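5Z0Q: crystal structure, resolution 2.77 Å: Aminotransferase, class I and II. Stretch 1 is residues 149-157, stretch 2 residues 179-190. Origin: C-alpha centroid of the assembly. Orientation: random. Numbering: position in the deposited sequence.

Stretch 1 149-157: QRWVLDLDS
Stretch 2, residues 179-190: GTVYRRKELEAQ

Two stretches of one aminotransferase chain meet here, burying 489 Å² counted over both sides. In residues 149-157, Gln149 has left-handed angles (phi/psi 57/36); the backbone is then extended from Arg150 to Leu153, with strand geometry at Trp151 and Val152 (-88/108 and -109/158), turns through Asp154 (-123/76) and Leu155 (-65/-27), and enters a 3-10 segment at Asp156 that continues beyond Ser157. Residues 179-190 run through an extended segment, Thr180 to Arg183, into a helix covering 184-190 and continuing beyond. Both stretches advance in the same sense: Trp151 lies nearest Thr180 (6.3 Å between their CA atoms), Leu153 nearest Glu186 (8.1 Å) and Leu155 nearest Gln190 (6.9 Å).

The second stretch begins with Gly179 at phi/psi 86/15, where a CB would jam against the preceding carbonyl oxygen, so the backbone itself calls for glycine. Thr180 follows with its CB toward the first stretch. Its m rotamer (chi1 -63°) brings the hydroxyl to the strand backbone, and OG1 donates to the carbonyl O of Trp151 at 2.9 Å. Threonine suits this buried position because OG1 satisfies the carbonyl while CG2 covers one face of the Arg150 guanidinium, 4.3 Å from NH1. Trp151 (chi1 -72°, chi2 108°) lends its backbone and CB to the contact, while the end of its side chain leads away.

Arg150 is the polar centre. Its CB points toward the second stretch; chi1 is m (-68°), but chi2 (-147°) and chi3 (-31°) lie between wells, a bent course that delivers the guanidinium to its partners. NH2 of Arg150 forms a salt bridge with OE2 of Glu186 at 2.6 Å, with an N-H...O angle of 141°, while NH1 of Arg150 makes a weak hydrogen bond to the carbonyl O of Val181 at 3.3 Å.

Glu186 (chi1 -44°, chi2 -175°, chi3 102°) reaches from the first helical turn with its CB toward the strand. Its OE2 also accepts a nearly straight hydrogen bond from the backbone N of N-cap residue Arg183, at 3.0 Å and 178°. Glutamate therefore serves both the helix start and the contact. Val152 (chi1 -60°) places CG1 3.6 Å from OE1 of Glu186, its compact side chain fitting beside the carboxylate. Arg183, with chi1 and chi2 both m and chi3 t, brings its NH1 to 3.0 Å from NH1 of Arg150. These two donors carry like charges and are not hydrogen-bonded; the NH1 of Arg150 lies over one face of the Arg183 guanidinium.

Beyond this cluster the contact becomes more apolar. Leu153, chi1 t and chi2 p, points toward the second stretch: its CB lies 4.1 Å from CE1 of Tyr182, whose m rotamer (chi1 -69°, chi2 -81°) brings aromatic carbon within apolar reach, and its CD2 lies 3.8 Å from NE2 of Gln190. Buried Leu155 (m, t) sets CD1 4.3 Å from CG of Gln190, leucine's branched end suiting that aliphatic surface. Gln190 is extended through chi2 (-58°, 169°), so its methylenes can meet leucine while its amide reaches back toward Leu153.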

ATOM      1  N   GLN A 149      -1.192  23.875 -31.939  1.00 46.53           N
ATOM      2  CA  GLN A 149      -2.199  23.687 -30.893  1.00 39.45           C
ATOM      3  C   GLN A 149      -1.973  22.382 -30.133  1.00 38.64           C
ATOM      4  O   GLN A 149      -2.920  21.695 -29.746  1.00 31.28           O
ATOM      5  CB  GLN A 149      -3.615  23.743 -31.471  1.00 43.37           C
ATOM      6  CG  GLN A 149      -3.963  25.065 -32.132  1.00 49.31           C
ATOM      7  CD  GLN A 149      -5.345  25.058 -32.753  1.00 56.66           C
ATOM      8  OE1 GLN A 149      -6.265  25.708 -32.256  1.00 61.27           O
ATOM      9  NE2 GLN A 149      -5.500  24.321 -33.847  1.00 54.44           N
ATOM     10  N   ARG A 150      -0.704  22.032 -29.927  1.00 40.10           N
ATOM     11  CA  ARG A 150      -0.332  20.844 -29.174  1.00 35.40           C
ATOM     12  C   ARG A 150       0.902  21.139 -28.337  1.00 35.73           C
ATOM     13  O   ARG A 150       1.800  21.866 -28.775  1.00 40.20           O
ATOM     14  CB  ARG A 150      -0.045  19.649 -30.090  1.00 32.26           C
ATOM     15  CG  ARG A 150      -1.252  19.089 -30.817  1.00 35.65           C
ATOM     16  CD  ARG A 150      -1.100  17.590 -30.990  1.00 32.34           C
ATOM     17  NE  ARG A 150       0.302  17.208 -31.128  1.00 28.41           N
ATOM     18  CZ  ARG A 150       0.743  15.956 -31.083  1.00 32.01           C
ATOM     19  NH1 ARG A 150      -0.111  14.959 -30.902  1.00 42.20           N
ATOM     20  NH2 ARG A 150       2.037  15.700 -31.214  1.00 28.98           N
ATOM     21  N   TRP A 151       0.946  20.562 -27.139  1.00 30.41           N
ATOM     22  CA  TRP A 151       2.107  20.671 -26.262  1.00 27.69           C
ATOM     23  C   TRP A 151       3.074  19.543 -26.599  1.00 30.94           C
ATOM     24  O   TRP A 151       2.809  18.376 -26.289  1.00 35.57           O
ATOM     25  CB  TRP A 151       1.685  20.622 -24.797  1.00 26.87           C
ATOM     26  CG  TRP A 151       0.988  21.862 -24.340  1.00 24.46           C
ATOM     27  CD1 TRP A 151      -0.338  22.002 -24.058  1.00 23.76           C
ATOM     28  CD2 TRP A 151       1.583  23.148 -24.123  1.00 29.35           C
ATOM     29  NE1 TRP A 151      -0.606  23.293 -23.670  1.00 25.66           N
ATOM     30  CE2 TRP A 151       0.557  24.017 -23.703  1.00 29.69           C
ATOM     31  CE3 TRP A 151       2.885  23.646 -24.241  1.00 28.58           C
ATOM     32  CZ2 TRP A 151       0.791  25.357 -23.399  1.00 29.58           C
ATOM     33  CZ3 TRP A 151       3.115  24.977 -23.939  1.00 31.46           C
ATOM     34  CH2 TRP A 151       2.074  25.817 -23.523  1.00 31.58           C
ATOM     35  N   VAL A 152       4.189  19.888 -27.234  1.00 36.30           N
ATOM     36  CA  VAL A 152       5.169  18.907 -27.675  1.00 38.41           C
ATOM     37  C   VAL A 152       6.423  19.027 -26.816  1.00 34.41           C
ATOM     38  O   VAL A 152       6.692  20.058 -26.190  1.00 30.94           O
ATOM     39  CB  VAL A 152       5.510  19.069 -29.171  1.00 35.19           C
ATOM     40  CG1 VAL A 152       4.260  18.896 -30.020  1.00 32.85           C
ATOM     41  CG2 VAL A 152       6.150  20.424 -29.428  1.00 36.53           C
ATOM     42  N   LEU A 153       7.197  17.946 -26.791  1.00 35.43           N
ATOM     43  CA  LEU A 153       8.441  17.873 -26.038  1.00 25.31           C
ATOM     44  C   LEU A 153       9.612  17.770 -27.005  1.00 36.32           C
ATOM     45  O   LEU A 153       9.608  16.922 -27.904  1.00 42.62           O
ATOM     46  CB  LEU A 153       8.434  16.678 -25.083  1.00 28.29           C
ATOM     47  CG  LEU A 153       9.717  16.444 -24.284  1.00 28.19           C
ATOM     48  CD1 LEU A 153      10.055  17.659 -23.434  1.00 25.23           C
ATOM     49  CD2 LEU A 153       9.585  15.201 -23.420  1.00 27.50           C
ATOM     50  N   ASP A 154      10.611  18.629 -26.817  1.00 38.21           N
ATOM     51  CA  ASP A 154      11.795  18.683 -27.672  1.00 36.04           C
ATOM     52  C   ASP A 154      13.023  18.493 -26.783  1.00 41.56           C
ATOM     53  O   ASP A 154      13.735  19.448 -26.470  1.00 42.88           O
ATOM     54  CB  ASP A 154      11.846  20.013 -28.445  1.00 37.04           C
ATOM     55  CG  ASP A 154      12.852  19.994 -29.578  1.00 42.36           C
ATOM     56  OD1 ASP A 154      13.447  18.925 -29.830  1.00 46.37           O
ATOM     57  OD2 ASP A 154      13.044  21.049 -30.218  1.00 47.08           O
ATOM     58  N   LEU A 155      13.262  17.243 -26.375  1.00 40.48           N
ATOM     59  CA  LEU A 155      14.415  16.948 -25.529  1.00 33.81           C
ATOM     60  C   LEU A 155      15.730  17.206 -26.254  1.00 33.73           C
ATOM     61  O   LEU A 155      16.742  17.504 -25.611  1.00 34.33           O
ATOM     62  CB  LEU A 155      14.355  15.498 -25.046  1.00 31.15           C
ATOM     63  CG  LEU A 155      13.286  15.147 -24.010  1.00 35.29           C
ATOM     64  CD1 LEU A 155      13.139  13.638 -23.882  1.00 22.56           C
ATOM     65  CD2 LEU A 155      13.622  15.769 -22.660  1.00 20.15           C
ATOM     66  N   ASP A 156      15.734  17.099 -27.585  1.00 42.07           N
ATOM     67  CA  ASP A 156      16.968  17.293 -28.339  1.00 41.32           C
ATOM     68  C   ASP A 156      17.433  18.742 -28.296  1.00 36.57           C
ATOM     69  O   ASP A 156      18.631  19.011 -28.435  1.00 37.25           O
ATOM     70  CB  ASP A 156      16.771  16.838 -29.784  1.00 49.28           C
ATOM     71  CG  ASP A 156      16.065  15.498 -29.881  1.00 58.58           C
ATOM     72  OD1 ASP A 156      14.842  15.454 -29.627  1.00 51.40           O
ATOM     73  OD2 ASP A 156      16.730  14.492 -30.207  1.00 55.14           O
ATOM     74  N   SER A 157      16.512  19.685 -28.103  1.00 38.62           N
ATOM     75  CA  SER A 157      16.867  21.094 -27.985  1.00 36.48           C
ATOM     76  C   SER A 157      17.400  21.455 -26.602  1.00 37.98           C
ATOM     77  O   SER A 157      17.626  22.638 -26.331  1.00 44.16           O
ATOM     78  CB  SER A 157      15.661  21.973 -28.322  1.00 29.74           C
ATOM     79  OG  SER A 157      14.641  21.842 -27.347  1.00 42.32           O
ATOM     80  N   GLY A 179      -2.296  16.620 -21.534  1.00 30.17           N
ATOM     81  CA  GLY A 179      -3.190  15.739 -22.255  1.00 21.22           C
ATOM     82  C   GLY A 179      -2.705  15.328 -23.624  1.00 29.42           C
ATOM     83  O   GLY A 179      -3.498  14.805 -24.416  1.00 31.20           O
ATOM     84  N   THR A 180      -1.427  15.540 -23.929  1.00 23.73           N
ATOM     85  CA  THR A 180      -0.893  15.228 -25.245  1.00 25.91           C
ATOM     86  C   THR A 180      -0.677  13.728 -25.396  1.00 31.41           C
ATOM     87  O   THR A 180      -0.080  13.085 -24.526  1.00 30.30           O
ATOM     88  CB  THR A 180       0.424  15.970 -25.473  1.00 30.31           C
ATOM     89  OG1 THR A 180       0.188  17.382 -25.445  1.00 39.84           O
ATOM     90  CG2 THR A 180       1.028  15.584 -26.816  1.00 25.92           C
ATOM     91  N   VAL A 181      -1.170  13.174 -26.499  1.00 28.58           N
ATOM     92  CA  VAL A 181      -0.904  11.795 -26.888  1.00 25.20           C
ATOM     93  C   VAL A 181       0.251  11.823 -27.880  1.00 30.64           C
ATOM     94  O   VAL A 181       0.090  12.265 -29.024  1.00 37.15           O
ATOM     95  CB  VAL A 181      -2.145  11.126 -27.493  1.00 28.67           C
ATOM     96  CG1 VAL A 181      -1.797   9.741 -28.018  1.00 23.29           C
ATOM     97  CG2 VAL A 181      -3.262  11.051 -26.464  1.00 23.17           C
ATOM     98  N   TYR A 182       1.421  11.358 -27.450  1.00 26.34           N
ATOM     99  CA  TYR A 182       2.607  11.436 -28.292  1.00 31.84           C
ATOM    100  C   TYR A 182       2.500  10.480 -29.473  1.00 24.09           C
ATOM    101  O   TYR A 182       2.100   9.322 -29.324  1.00 27.64           O
ATOM    102  CB  TYR A 182       3.862  11.130 -27.475  1.00 25.02           C
ATOM    103  CG  TYR A 182       4.202  12.207 -26.471  1.00 24.51           C
ATOM    104  CD1 TYR A 182       4.873  13.359 -26.862  1.00 25.94           C
ATOM    105  CD2 TYR A 182       3.849  12.077 -25.136  1.00 27.32           C
ATOM    106  CE1 TYR A 182       5.184  14.349 -25.951  1.00 30.23           C
ATOM    107  CE2 TYR A 182       4.157  13.062 -24.216  1.00 31.56           C
ATOM    108  CZ  TYR A 182       4.824  14.195 -24.629  1.00 33.19           C
ATOM    109  OH  TYR A 182       5.130  15.179 -23.717  1.00 41.88           O
ATOM    110  N   ARG A 183       2.860  10.977 -30.654  1.00 32.60           N
ATOM    111  CA  ARG A 183       2.817  10.187 -31.874  1.00 34.83           C
ATOM    112  C   ARG A 183       4.036   9.268 -31.951  1.00 29.62           C
ATOM    113  O   ARG A 183       4.937   9.310 -31.110  1.00 31.20           O
ATOM    114  CB  ARG A 183       2.739  11.099 -33.096  1.00 29.66           C
ATOM    115  CG  ARG A 183       1.493  11.972 -33.151  1.00 28.63           C
ATOM    116  CD  ARG A 183       0.227  11.141 -33.286  1.00 27.34           C
ATOM    117  NE  ARG A 183      -0.948  11.982 -33.499  1.00 39.56           N
ATOM    118  CZ  ARG A 183      -1.685  12.500 -32.522  1.00 38.75           C
ATOM    119  NH1 ARG A 183      -1.373  12.262 -31.256  1.00 36.68           N
ATOM    120  NH2 ARG A 183      -2.737  13.257 -32.810  1.00 29.02           N
ATOM    121  N   ARG A 184       4.064   8.428 -32.988  1.00 29.84           N
ATOM    122  CA  ARG A 184       5.140   7.449 -33.112  1.00 33.75           C
ATOM    123  C   ARG A 184       6.471   8.120 -33.435  1.00 34.02           C
ATOM    124  O   ARG A 184       7.519   7.701 -32.931  1.00 30.38           O
ATOM    125  CB  ARG A 184       4.787   6.411 -34.176  1.00 33.10           C
ATOM    126  CG  ARG A 184       5.676   5.183 -34.143  1.00 35.97           C
ATOM    127  CD  ARG A 184       5.099   4.044 -34.968  1.00 33.93           C
ATOM    128  NE  ARG A 184       5.862   2.816 -34.771  1.00 44.56           N
ATOM    129  CZ  ARG A 184       5.576   1.897 -33.855  1.00 44.02           C
ATOM    130  NH1 ARG A 184       4.535   2.063 -33.050  1.00 40.92           N
ATOM    131  NH2 ARG A 184       6.329   0.812 -33.742  1.00 44.33           N
ATOM    132  N   LYS A 185       6.449   9.160 -34.274  1.00 35.58           N
ATOM    133  CA  LYS A 185       7.683   9.870 -34.598  1.00 32.54           C
ATOM    134  C   LYS A 185       8.240  10.604 -33.386  1.00 34.40           C
ATOM    135  O   LYS A 185       9.462  10.719 -33.239  1.00 34.56           O
ATOM    136  CB  LYS A 185       7.442  10.851 -35.747  1.00 37.70           C
ATOM    137  CG  LYS A 185       7.066  10.191 -37.067  1.00 47.89           C
ATOM    138  CD  LYS A 185       8.283   9.620 -37.779  1.00 49.87           C
ATOM    139  CE  LYS A 185       9.195  10.727 -38.287  1.00 58.14           C
ATOM    140  NZ  LYS A 185      10.314  10.192 -39.113  1.00 50.75           N
ATOM    141  N   GLU A 186       7.366  11.100 -32.509  1.00 30.66           N
ATOM    142  CA  GLU A 186       7.827  11.812 -31.324  1.00 30.81           C
ATOM    143  C   GLU A 186       8.386  10.853 -30.282  1.00 33.31           C
ATOM    144  O   GLU A 186       9.351  11.184 -29.585  1.00 33.71           O
ATOM    145  CB  GLU A 186       6.686  12.642 -30.735  1.00 33.73           C
ATOM    146  CG  GLU A 186       5.878  13.399 -31.778  1.00 36.00           C
ATOM    147  CD  GLU A 186       4.838  14.314 -31.163  1.00 34.49           C
ATOM    148  OE1 GLU A 186       5.081  15.538 -31.109  1.00 38.61           O
ATOM    149  OE2 GLU A 186       3.780  13.809 -30.729  1.00 28.30           O
ATOM    150  N   LEU A 187       7.796   9.661 -30.163  1.00 29.73           N
ATOM    151  CA  LEU A 187       8.325   8.668 -29.232  1.00 28.60           C
ATOM    152  C   LEU A 187       9.677   8.144 -29.696  1.00 27.91           C
ATOM    153  O   LEU A 187      10.581   7.932 -28.879  1.00 25.85           O
ATOM    154  CB  LEU A 187       7.331   7.519 -29.067  1.00 29.68           C
ATOM    155  CG  LEU A 187       6.055   7.839 -28.284  1.00 29.52           C
ATOM    156  CD1 LEU A 187       5.100   6.659 -28.306  1.00 20.40           C
ATOM    157  CD2 LEU A 187       6.393   8.231 -26.853  1.00 24.75           C
ATOM    158  N   GLU A 188       9.836   7.926 -31.003  1.00 30.46           N
ATOM    159  CA  GLU A 188      11.122   7.473 -31.521  1.00 28.68           C
ATOM    160  C   GLU A 188      12.191   8.547 -31.377  1.00 27.77           C
ATOM    161  O   GLU A 188      13.383   8.228 -31.312  1.00 29.47           O
ATOM    162  CB  GLU A 188      10.981   7.043 -32.981  1.00 29.41           C
ATOM    163  CG  GLU A 188      10.112   5.808 -33.174  1.00 36.40           C
ATOM    164  CD  GLU A 188      10.050   5.352 -34.618  1.00 53.77           C
ATOM    165  OE1 GLU A 188      10.547   6.087 -35.499  1.00 52.96           O
ATOM    166  OE2 GLU A 188       9.506   4.255 -34.872  1.00 51.54           O
ATOM    167  N   ALA A 189      11.789   9.819 -31.325  1.00 30.67           N
ATOM    168  CA  ALA A 189      12.745  10.880 -31.034  1.00 32.69           C
ATOM    169  C   ALA A 189      13.175  10.840 -29.573  1.00 32.35           C
ATOM    170  O   ALA A 189      14.361  11.004 -29.263  1.00 32.56           O
ATOM    171  CB  ALA A 189      12.146  12.242 -31.382  1.00 33.24           C
ATOM    172  N   GLN A 190      12.223  10.624 -28.662  1.00 27.82           N
ATOM    173  CA  GLN A 190      12.566  10.477 -27.253  1.00 31.10           C
ATOM    174  C   GLN A 190      13.402   9.227 -27.011  1.00 36.13           C
ATOM    175  O   GLN A 190      14.240   9.210 -26.101  1.00 37.30           O
ATOM    176  CB  GLN A 190      11.293  10.442 -26.407  1.00 23.89           C
ATOM    177  CG  GLN A 190      10.421  11.676 -26.559  1.00 27.07           C
ATOM    178  CD  GLN A 190       9.051  11.505 -25.934  1.00 36.65           C
ATOM    179  OE1 GLN A 190       8.695  10.418 -25.481  1.00 36.97           O
ATOM    180  NE2 GLN A 190       8.275  12.583 -25.907  1.00 35.52           N
TER